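Local coordinates for putative membrane protein COG4129 (PDB 3KMI) that is of unknown function but is probably a membrane-bound aromatic acid exporter, of which this chain is the C-terminal domain, at residues R85-N90 and L161-Q166; I137-Q142 and E152-L157. One frame throughout, in Å; residues are numbered along the deposited sequence. Where two conformers were deposited one is given.

Interaction 1 of 2, residues R85-N90 and L161-Q166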
loop_
_atom_site.group_PDB
_atom_site.type_symbol
_atom_site.label_atom_id
_atom_site.label_comp_id
_atom_site.label_asym_id
_atom_site.label_seq_id
_atom_site.Cartn_x
_atom_site.Cartn_y
_atom_site.Cartn_z
ATOM N N ARG A 85 3.488 0.955 9.301
ATOM C CA ARG A 85 2.672 -0.014 10.057
ATOM C C ARG A 85 1.613 -0.655 9.122
ATOM O O ARG A 85 1.421 -1.879 9.145
ATOM C CB ARG A 85 2.011 0.669 11.287
ATOM C CG ARG A 85 1.210 -0.297 12.209
ATOM C CD ARG A 85 -0.270 -0.507 11.740
ATOM N NE ARG A 85 -0.850 0.771 11.300
ATOM C CZ ARG A 85 -1.178 1.776 12.098
ATOM N NH1 ARG A 85 -1.060 1.682 13.431
ATOM N NH2 ARG A 85 -1.666 2.882 11.555
ATOM N N ASP A 86 0.892 0.168 8.361
ATOM C CA ASP A 86 -0.056 -0.354 7.380
ATOM C C ASP A 86 0.595 -1.336 6.367
ATOM O O ASP A 86 -0.001 -2.357 6.017
ATOM C CB ASP A 86 -0.760 0.796 6.617
ATOM C CG ASP A 86 -1.740 1.586 7.501
ATOM O OD1 ASP A 86 -1.969 1.193 8.665
ATOM O OD2 ASP A 86 -2.243 2.639 7.059
ATOM N N ILE A 87 1.783 -0.993 5.885
ATOM C CA ILE A 87 2.487 -1.827 4.875
ATOM C C ILE A 87 2.909 -3.148 5.528
ATOM O O ILE A 87 2.839 -4.205 4.894
ATOM C CB ILE A 87 3.709 -1.090 4.301
ATOM C CG1 ILE A 87 3.285 0.037 3.351
ATOM C CG2 ILE A 87 4.697 -2.053 3.543
ATOM C CD1 ILE A 87 4.438 1.030 3.073
ATOM N N LEU A 88 3.332 -3.084 6.783
ATOM C CA LEU A 88 3.593 -4.307 7.565
ATOM C C LEU A 88 2.378 -5.216 7.624
ATOM O O LEU A 88 2.481 -6.436 7.379
ATOM C CB LEU A 88 4.079 -3.987 8.997
ATOM C CG LEU A 88 5.470 -3.325 9.139
ATOM C CD1 LEU A 88 5.683 -2.792 10.587
ATOM C CD2 LEU A 88 6.586 -4.317 8.739
ATOM N N GLU A 89 1.228 -4.628 7.953
ATOM C CA GLU A 89 -0.018 -5.414 7.931
ATOM C C GLU A 89 -0.333 -5.996 6.544
ATOM O O GLU A 89 -0.769 -7.133 6.457
ATOM C CB GLU A 89 -1.185 -4.557 8.419
ATOM C CG GLU A 89 -1.056 -4.255 9.883
ATOM C CD GLU A 89 -2.272 -3.505 10.415
ATOM O OE1 GLU A 89 -2.599 -2.419 9.914
ATOM O OE2 GLU A 89 -2.907 -4.026 11.306
ATOM N N ASN A 90 -0.118 -5.214 5.483
ATOM C CA ASN A 90 -0.284 -5.721 4.118
ATOM C C ASN A 90 0.660 -6.903 3.812
ATOM O O ASN A 90 0.231 -7.901 3.238
ATOM C CB ASN A 90 -0.081 -4.618 3.083
ATOM C CG ASN A 90 -1.077 -3.479 3.214
ATOM O OD1 ASN A 90 -2.117 -3.598 3.892
ATOM N ND2 ASN A 90 -0.775 -2.370 2.546
ATOM N N LEU A 161 6.813 -7.507 -3.087
ATOM C CA LEU A 161 7.777 -6.557 -3.653
ATOM C C LEU A 161 7.159 -5.172 -3.834
ATOM O O LEU A 161 7.828 -4.141 -3.596
ATOM C CB LEU A 161 8.352 -7.064 -4.992
ATOM C CG LEU A 161 9.061 -8.417 -4.923
ATOM C CD1 LEU A 161 9.716 -8.736 -6.251
ATOM C CD2 LEU A 161 10.081 -8.402 -3.811
ATOM N N THR A 162 5.881 -5.141 -4.219
ATOM C CA THR A 162 5.168 -3.873 -4.330
ATOM C C THR A 162 5.148 -3.140 -3.004
ATOM O O THR A 162 5.455 -1.950 -2.944
ATOM C CB THR A 162 3.733 -4.058 -4.884
ATOM O OG1 THR A 162 3.825 -4.585 -6.218
ATOM C CG2 THR A 162 3.048 -2.754 -4.947
ATOM N N GLU A 163 4.786 -3.843 -1.949
ATOM C CA GLU A 163 4.717 -3.247 -0.606
ATOM C C GLU A 163 6.115 -2.811 -0.137
ATOM O O GLU A 163 6.299 -1.701 0.387
ATOM C CB GLU A 163 4.094 -4.231 0.399
ATOM C CG GLU A 163 2.629 -4.547 0.100
ATOM C CD GLU A 163 1.717 -3.308 0.119
ATOM O OE1 GLU A 163 1.878 -2.391 0.964
ATOM O OE2 GLU A 163 0.815 -3.253 -0.736
ATOM N N LEU A 164 7.108 -3.649 -0.406
ATOM C CA LEU A 164 8.468 -3.341 -0.011
ATOM C C LEU A 164 9.037 -2.101 -0.686
ATOM O O LEU A 164 9.864 -1.415 -0.100
ATOM C CB LEU A 164 9.399 -4.547 -0.230
ATOM C CG LEU A 164 9.237 -5.696 0.765
ATOM C CD1 LEU A 164 10.195 -6.830 0.276
ATOM C CD2 LEU A 164 9.646 -5.267 2.211
ATOM N N LYS A 165 8.629 -1.804 -1.910
ATOM C CA LYS A 165 9.126 -0.602 -2.575
ATOM C C LYS A 165 8.660 0.626 -1.804
ATOM O O LYS A 165 9.442 1.526 -1.527
ATOM C CB LYS A 165 8.654 -0.522 -4.034
ATOM C CG LYS A 165 9.339 0.565 -4.842
ATOM C CD LYS A 165 8.851 0.531 -6.298
ATOM C CE LYS A 165 9.541 1.559 -7.163
ATOM N NZ LYS A 165 9.112 1.351 -8.556
ATOM N N GLN A 166 7.376 0.660 -1.465
ATOM C CA GLN A 166 6.860 1.793 -0.691
ATOM C C GLN A 166 7.468 1.846 0.704
ATOM O O GLN A 166 7.767 2.918 1.172
ATOM C CB GLN A 166 5.343 1.819 -0.607
ATOM C CG GLN A 166 4.882 3.219 -0.106
ATOM C CD GLN A 166 5.389 4.400 -1.001
ATOM O OE1 GLN A 166 5.243 4.388 -2.236
ATOM N NE2 GLN A 166 5.959 5.423 -0.361
#
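Two antiparallel helices of an all-helical bundle meet where Ile87 and Asn90 of helix 68-95 face Glu163 and Gln166 of helix 148-176. The segment axes approach to 9.7 Å at 166°. One polar link joins them: Asn90 ND2 donates to Glu163 OE1 at 3.1 Å, and the bond is almost straight. The oxygen lies in the plane of the Asn90 amide, whereas ND2 approaches it from above the carboxylate plane. The amide and carboxylate planes stand nearly perpendicular, 88° apart. A bend in the Glu163 chain (chi2 -60°) turns its carboxylate back across the Asn90 side chain.

Ile87 lies beside this bond. Its CG1 lies 3.7 Å from Glu163 OE1, and its CG2 is 3.6 Å from the Glu163 backbone O. Ile87 CD1 rests 3.9 Å from Gln166 CB and equally near its CG, while the amide end leads away. Gln166 NE2 bonds Asn170 OD1. Glu163 also packs on Asn90 of the second subunit, so the contact lies close to the dimer interface. The arrangement is an antiparallel helix pair in a helical bundle, with one side-chain hydrogen bond set beside an apolar contact.

Interaction 2 of 2, residues I137-Q142 and E152-L157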
loop_
_atom_site.group_PDB
_atom_site.type_symbol
_atom_site.label_atom_id
_atom_site.label_comp_id
_atom_site.label_asym_id
_atom_site.label_seq_id
_atom_site.Cartn_x
_atom_site.Cartn_y
_atom_site.Cartn_z
ATOM N N ILE A 137 12.674 -8.197 -11.474
ATOM C CA ILE A 137 13.050 -8.674 -12.819
ATOM C C ILE A 137 13.331 -10.177 -12.799
ATOM O O ILE A 137 12.928 -10.898 -13.713
ATOM C CB ILE A 137 14.270 -7.899 -13.421
ATOM C CG1 ILE A 137 13.919 -6.424 -13.668
ATOM C CG2 ILE A 137 14.791 -8.571 -14.741
ATOM C CD1 ILE A 137 15.141 -5.557 -14.033
ATOM N N SER A 138 13.991 -10.643 -11.738
ATOM C CA SER A 138 14.377 -12.051 -11.615
ATOM C C SER A 138 13.163 -12.938 -11.393
ATOM O O SER A 138 13.069 -14.009 -11.980
ATOM C CB SER A 138 15.416 -12.249 -10.500
ATOM O OG SER A 138 15.472 -13.597 -10.051
HETATM N N MSE A 139 12.237 -12.501 -10.542
HETATM C CA MSE A 139 11.010 -13.269 -10.341
HETATM C C MSE A 139 10.192 -13.339 -11.630
HETATM O O MSE A 139 9.607 -14.373 -11.934
HETATM C CB MSE A 139 10.157 -12.693 -9.218
HETATM C CG MSE A 139 10.563 -13.108 -7.812
HETATM SE SE MSE A 139 9.275 -12.356 -6.589
HETATM C CE MSE A 139 7.701 -13.185 -7.431
ATOM N N LYS A 140 10.162 -12.237 -12.377
ATOM C CA LYS A 140 9.392 -12.167 -13.611
ATOM C C LYS A 140 9.980 -13.064 -14.682
ATOM O O LYS A 140 9.245 -13.617 -15.507
ATOM C CB LYS A 140 9.292 -10.729 -14.136
ATOM C CG LYS A 140 8.216 -10.556 -15.220
ATOM C CD LYS A 140 8.327 -9.239 -15.984
ATOM C CE LYS A 140 9.085 -9.381 -17.302
ATOM N NZ LYS A 140 8.761 -8.252 -18.231
ATOM N N ASN A 141 11.301 -13.220 -14.660
ATOM C CA ASN A 141 12.013 -13.922 -15.735
ATOM C C ASN A 141 12.317 -15.396 -15.455
ATOM O O ASN A 141 13.101 -16.023 -16.154
ATOM C CB ASN A 141 13.259 -13.132 -16.150
ATOM C CG ASN A 141 12.914 -11.859 -16.938
ATOM O OD1 ASN A 141 11.739 -11.488 -17.100
ATOM N ND2 ASN A 141 13.946 -11.195 -17.448
ATOM N N GLN A 142 11.637 -15.928 -14.445
ATOM C CA GLN A 142 11.700 -17.312 -13.996
ATOM C C GLN A 142 10.854 -18.236 -14.884
ATOM O O GLN A 142 9.972 -17.750 -15.594
ATOM C CB GLN A 142 11.083 -17.338 -12.612
ATOM C CG GLN A 142 11.863 -18.069 -11.570
ATOM C CD GLN A 142 11.101 -18.116 -10.283
ATOM O OE1 GLN A 142 10.511 -17.117 -9.857
ATOM N NE2 GLN A 142 11.092 -19.277 -9.650
ATOM N N GLU A 152 -0.320 -18.820 -7.968
ATOM C CA GLU A 152 -0.760 -17.990 -6.836
ATOM C C GLU A 152 0.364 -17.625 -5.878
ATOM O O GLU A 152 0.397 -16.499 -5.379
ATOM C CB GLU A 152 -1.956 -18.597 -6.103
ATOM C CG GLU A 152 -3.189 -18.834 -7.009
ATOM C CD GLU A 152 -4.442 -19.265 -6.250
ATOM O OE1 GLU A 152 -4.418 -19.353 -5.002
ATOM O OE2 GLU A 152 -5.475 -19.504 -6.909
ATOM N N ASN A 153 1.245 -18.586 -5.576
ATOM C CA ASN A 153 2.342 -18.375 -4.626
ATOM C C ASN A 153 3.265 -17.302 -5.149
ATOM O O ASN A 153 3.790 -16.493 -4.391
ATOM C CB ASN A 153 3.151 -19.654 -4.423
ATOM C CG ASN A 153 2.578 -20.545 -3.351
ATOM O OD1 ASN A 153 2.617 -20.216 -2.158
ATOM N ND2 ASN A 153 2.062 -21.701 -3.763
ATOM N N ARG A 154 3.458 -17.318 -6.464
ATOM C CA ARG A 154 4.316 -16.360 -7.135
ATOM C C ARG A 154 3.705 -14.978 -7.085
ATOM O O ARG A 154 4.379 -14.017 -6.699
ATOM C CB ARG A 154 4.544 -16.794 -8.586
ATOM C CG ARG A 154 5.320 -18.081 -8.689
ATOM C CD ARG A 154 6.712 -17.845 -9.203
ATOM N NE ARG A 154 6.789 -17.793 -10.661
ATOM C CZ ARG A 154 6.896 -16.666 -11.355
ATOM N NH1 ARG A 154 6.935 -15.500 -10.719
ATOM N NH2 ARG A 154 6.968 -16.706 -12.678
ATOM N N ALA A 155 2.432 -14.873 -7.470
ATOM C CA ALA A 155 1.738 -13.605 -7.359
ATOM C C ALA A 155 1.814 -13.015 -5.967
ATOM O O ALA A 155 2.011 -11.813 -5.837
ATOM C CB ALA A 155 0.267 -13.716 -7.855
ATOM N N ILE A 156 1.671 -13.831 -4.922
ATOM C CA ILE A 156 1.823 -13.321 -3.548
ATOM C C ILE A 156 3.208 -12.706 -3.340
ATOM O O ILE A 156 3.350 -11.645 -2.723
ATOM C CB ILE A 156 1.638 -14.429 -2.483
ATOM C CG1 ILE A 156 0.178 -14.831 -2.392
ATOM C CG2 ILE A 156 2.088 -13.958 -1.130
ATOM C CD1 ILE A 156 -0.004 -16.120 -1.581
ATOM N N LEU A 157 4.231 -13.378 -3.856
ATOM C CA LEU A 157 5.594 -12.920 -3.678
ATOM C C LEU A 157 5.769 -11.608 -4.428
ATOM O O LEU A 157 6.456 -10.730 -3.966
ATOM C CB LEU A 157 6.608 -13.982 -4.191
ATOM C CG LEU A 157 6.649 -15.339 -3.474
ATOM C CD1 LEU A 157 7.616 -16.390 -4.140
ATOM C CD2 LEU A 157 7.046 -15.158 -2.012
#
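Selenomethionine Met139 and Leu157 form the apolar part of this contact, between the C-terminal end of helix 124-140 and the early turns of helix 148-176. Met139 CE lies 3.5 Å from Leu157 CB, and the two chains lie roughly perpendicular. Met139 SE sits a little farther from Leu157 CB, at 3.9 Å. The chain of Met139 runs straight to the selenium and then bends (chi3 57°), which brings the methyl against the other helix. Met139 CE also comes within 3.5 Å of the backbone O of Arg154. Both side chains are buried. Gln104 and Ala105 of helix 103-117 pack against Met139 and Leu157 respectively, and Phe158 and Leu161 add to the surroundings of Met139.

The polar part centres on Arg154. This residue was modelled in two conformers, so its side-chain contacts hold for one of them. In that conformer the chain bends at chi2 and chi3, which carries the guanidinium across to the end of the facing helix. Arg154 NH1 comes to 3.1 Å from Met139 O, a carbonyl of the last helical turn. Gln142 OE1 lies over one face of the guanidinium, displaced toward its rim, and is 3.9 Å from Arg154 NE. The amide and guanidinium planes are 34° apart, and the Gln142 and Arg154 chains run alongside one another, pointing opposite ways.

The second subunit borders this end of the bundle. Gln142 O accepts a hydrogen bond from Arg148 of that subunit, and Arg154 packs on its Phe151. Asn141 is the first residue to leave helical geometry, and Gln142 follows it into the connection. The arrangement is that of a helical hairpin near its turn: an apolar pair between the helices, with an arginine reaching, in one conformer, the C-terminal end of the first.

Both interactions use helix 148-176, but at different levels and with different partners. Interaction 1 joins it to the sequence-distant helix 68-95, close to the middle of the chain. Interaction 2 joins it to the preceding helix 124-140, its centre about 20 Å from the centre of the chain. The centres of the two interactions are about 17 Å apart, yet they touch, as Leu161 CD1 packs 3.7 Å from Met139 SE. Each is partly buried and each borders the second subunit. Their chemistry differs: residues 85-90 and 161-166 share a side-chain hydrogen bond from an amide to a carboxylate, whereas 137-142 and 152-157 pair buried apolar groups with a guanidinium laid near a helix end.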